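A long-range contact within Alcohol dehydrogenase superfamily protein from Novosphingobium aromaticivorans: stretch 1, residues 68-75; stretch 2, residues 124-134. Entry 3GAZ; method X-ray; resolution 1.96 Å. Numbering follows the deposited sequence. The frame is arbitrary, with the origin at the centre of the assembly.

Stretch 1, residues 68-75: GMDLAGTV
Stretch 2 124-134: TMRQASVLPLV

Stretch 1 enters through a loop at Gly 68 and Met 69 and runs as a β-strand from Asp 70 through Val 75, extended throughout (phi/psi -100/148 at Asp 70, -152/129 at Ala 72) and nearly fully extended at Gly 73 (-170/-151). Gly 68 sits at 104/128, where a CB would jam against the preceding carbonyl, so the turn calls for glycine. Stretch 2 forms a short helix from Met 125 (phi near -60°, psi -38° to -49° through Gln 127), loosens at Val 130 (-95/6), and is helical again at Leu 133 and Val 134. Strand and first helix run roughly antiparallel, at 143° between their N-to-C directions, and their axes approach to 6.8 Å. The register is set by Ala 72 and Ser 129, whose CA atoms lie 4.7 Å apart. Together the stretches bury 461 Å².

Thr 124 (chi1 p) caps the helix: Thr 124 OG1 accepts from Gln 127 N at 3.2 Å, while Thr 124 N donates to Gln 127 OE1 at 2.9 Å. Ser 129 (chi1 p) turns its hydroxyl back onto its own helix, Ser 129 OG donating to Arg 126 O at 2.7 Å.

At the register point, Ala 72 points toward the helix, Ala 72 CB lying 3.3 Å from Met 125 O, 3.7 Å from Ser 129 CB and 4.1 Å from Ala 128 CB; small side chains on both surfaces permit this approach. Met 125, a selenomethionine, leaves its CA sideways but folds back through chi1 m, chi2 m and chi3 t, placing Met 125 SE 4.0 Å from Ala 72 CB and Met 125 CE 3.4 Å from Gly 73 O.

The polar anchor is Asp 70 (chi1 m, chi2 -42°), buried and pointing toward stretch 2. Asp 70 OD1 accepts the one direct hydrogen bond between the stretches, from Leu 133 N at 2.9 Å (N-H...O angle 147°), and lies 3.0 Å from Pro 132 CB; Asp 70 CB packs 2.9 Å from Ser 129 O. The other carboxylate oxygen, Asp 70 OD2, accepts from water 1 at 2.8 Å. That water also donates to Val 130 O at 2.8 Å and accepts from Val 134 N at 2.9 Å, so the carboxylate ties the strand to Leu 133 N directly and, through the water, to Val 130 O and Val 134 N. Leu 133 (chi1 t, chi2 p) and the selenomethionine Met 69 (chi1 m, chi2 t, chi3 -95°) point toward each other's stretch and make an apolar contact, Met 69 CE to Leu 133 CD2 at 4.0 Å.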

# COMPACT_ATOMS: atom_id res chain seq x y z
N GLY A 68 -8.94 -2.77 -9.60
CA GLY A 68 -10.14 -3.55 -9.34
C GLY A 68 -10.16 -3.89 -7.86
O GLY A 68 -9.19 -4.43 -7.35
N MSE A 69 -11.26 -3.59 -7.18
CA MSE A 69 -11.35 -3.83 -5.74
C MSE A 69 -12.24 -5.00 -5.30
O MSE A 69 -11.96 -5.64 -4.29
CB MSE A 69 -11.83 -2.54 -5.05
CG MSE A 69 -11.04 -1.29 -5.45
SE MSE A 69 -11.76 0.26 -4.79
CE MSE A 69 -12.71 0.75 -6.06
N ASP A 70 -13.31 -5.25 -6.06
CA ASP A 70 -14.25 -6.32 -5.73
C ASP A 70 -14.04 -7.60 -6.56
O ASP A 70 -13.65 -7.54 -7.72
CB ASP A 70 -15.70 -5.87 -5.98
CG ASP A 70 -16.16 -4.77 -5.03
OD1 ASP A 70 -15.85 -4.85 -3.82
OD2 ASP A 70 -16.85 -3.83 -5.50
N LEU A 71 -14.33 -8.74 -5.95
CA LEU A 71 -14.21 -10.00 -6.66
C LEU A 71 -15.24 -11.03 -6.24
O LEU A 71 -15.92 -10.88 -5.21
CB LEU A 71 -12.81 -10.60 -6.51
CG LEU A 71 -12.27 -11.05 -5.14
CD1 LEU A 71 -13.07 -12.23 -4.60
CD2 LEU A 71 -10.81 -11.45 -5.31
N ALA A 72 -15.36 -12.06 -7.06
CA ALA A 72 -16.25 -13.19 -6.82
C ALA A 72 -15.57 -14.33 -7.55
O ALA A 72 -15.20 -14.18 -8.72
CB ALA A 72 -17.63 -12.93 -7.40
N GLY A 73 -15.36 -15.45 -6.87
CA GLY A 73 -14.70 -16.56 -7.53
C GLY A 73 -14.75 -17.84 -6.72
O GLY A 73 -15.68 -18.06 -5.94
N THR A 74 -13.73 -18.67 -6.90
CA THR A 74 -13.64 -19.94 -6.20
C THR A 74 -12.27 -20.13 -5.57
O THR A 74 -11.25 -19.72 -6.12
CB THR A 74 -13.89 -21.11 -7.19
OG1 THR A 74 -15.22 -21.02 -7.71
CG2 THR A 74 -13.73 -22.46 -6.49
N VAL A 75 -12.25 -20.74 -4.39
CA VAL A 75 -11.00 -21.00 -3.68
C VAL A 75 -10.36 -22.21 -4.37
O VAL A 75 -11.00 -23.25 -4.53
CB VAL A 75 -11.28 -21.33 -2.20
CG1 VAL A 75 -9.99 -21.76 -1.50
CG2 VAL A 75 -11.86 -20.11 -1.50
N THR A 124 -25.21 -14.97 -9.35
CA THR A 124 -24.24 -15.44 -10.33
C THR A 124 -22.93 -14.77 -9.89
O THR A 124 -22.95 -13.89 -9.04
CB THR A 124 -24.58 -14.96 -11.75
OG1 THR A 124 -24.49 -13.53 -11.80
CG2 THR A 124 -25.99 -15.40 -12.14
N MSE A 125 -21.81 -15.18 -10.47
CA MSE A 125 -20.53 -14.58 -10.10
C MSE A 125 -20.52 -13.08 -10.39
O MSE A 125 -19.97 -12.29 -9.62
CB MSE A 125 -19.39 -15.28 -10.83
CG MSE A 125 -19.06 -16.68 -10.28
SE MSE A 125 -18.22 -16.65 -8.65
CE MSE A 125 -18.21 -18.42 -8.24
N ARG A 126 -21.14 -12.68 -11.50
CA ARG A 126 -21.20 -11.27 -11.87
C ARG A 126 -21.97 -10.48 -10.81
O ARG A 126 -21.50 -9.44 -10.34
CB ARG A 126 -21.87 -11.10 -13.24
CG ARG A 126 -20.92 -11.18 -14.43
CD ARG A 126 -21.67 -11.41 -15.75
NE ARG A 126 -22.81 -10.51 -15.92
CZ ARG A 126 -22.72 -9.20 -16.16
NH1 ARG A 126 -21.53 -8.62 -16.28
NH2 ARG A 126 -23.82 -8.48 -16.29
N GLN A 127 -23.14 -10.98 -10.43
CA GLN A 127 -23.97 -10.31 -9.43
C GLN A 127 -23.27 -10.13 -8.09
O GLN A 127 -23.35 -9.07 -7.48
CB GLN A 127 -25.26 -11.11 -9.19
CG GLN A 127 -26.31 -11.01 -10.28
CD GLN A 127 -27.52 -11.87 -9.96
OE1 GLN A 127 -27.40 -13.09 -9.80
NE2 GLN A 127 -28.68 -11.25 -9.86
N ALA A 128 -22.60 -11.18 -7.63
CA ALA A 128 -21.90 -11.13 -6.35
C ALA A 128 -20.68 -10.21 -6.39
O ALA A 128 -20.37 -9.56 -5.40
CB ALA A 128 -21.48 -12.53 -5.94
N SER A 129 -20.00 -10.15 -7.53
CA SER A 129 -18.80 -9.33 -7.67
C SER A 129 -19.01 -7.81 -7.51
O SER A 129 -18.08 -7.10 -7.15
CB SER A 129 -18.12 -9.60 -9.01
OG SER A 129 -18.85 -9.02 -10.09
N VAL A 130 -20.21 -7.32 -7.78
CA VAL A 130 -20.47 -5.88 -7.67
C VAL A 130 -21.06 -5.46 -6.33
O VAL A 130 -21.39 -4.29 -6.14
CB VAL A 130 -21.43 -5.39 -8.78
CG1 VAL A 130 -20.81 -5.62 -10.14
CG2 VAL A 130 -22.78 -6.12 -8.66
N LEU A 131 -21.15 -6.40 -5.40
CA LEU A 131 -21.75 -6.13 -4.10
C LEU A 131 -20.84 -5.66 -2.94
O LEU A 131 -21.17 -4.71 -2.23
CB LEU A 131 -22.53 -7.38 -3.66
CG LEU A 131 -23.79 -7.28 -2.80
CD1 LEU A 131 -24.77 -6.28 -3.39
CD2 LEU A 131 -24.43 -8.67 -2.73
N PRO A 132 -19.69 -6.32 -2.74
CA PRO A 132 -18.76 -5.97 -1.65
C PRO A 132 -18.57 -4.50 -1.23
O PRO A 132 -19.08 -4.09 -0.19
CB PRO A 132 -17.45 -6.63 -2.09
CG PRO A 132 -17.94 -7.88 -2.75
CD PRO A 132 -19.09 -7.34 -3.62
N LEU A 133 -17.85 -3.71 -2.01
CA LEU A 133 -17.60 -2.32 -1.64
C LEU A 133 -18.84 -1.49 -1.32
O LEU A 133 -18.92 -0.90 -0.24
CB LEU A 133 -16.80 -1.58 -2.72
CG LEU A 133 -16.60 -0.08 -2.45
CD1 LEU A 133 -15.86 0.12 -1.12
CD2 LEU A 133 -15.81 0.55 -3.59
N VAL A 134 -19.79 -1.44 -2.24
CA VAL A 134 -20.98 -0.64 -1.99
C VAL A 134 -21.81 -1.14 -0.81
O VAL A 134 -22.37 -0.33 -0.08
CB VAL A 134 -21.88 -0.51 -3.26
CG1 VAL A 134 -21.09 0.16 -4.38
CG2 VAL A 134 -22.41 -1.87 -3.70
O HOH W 1 -19.35 -2.95 -4.71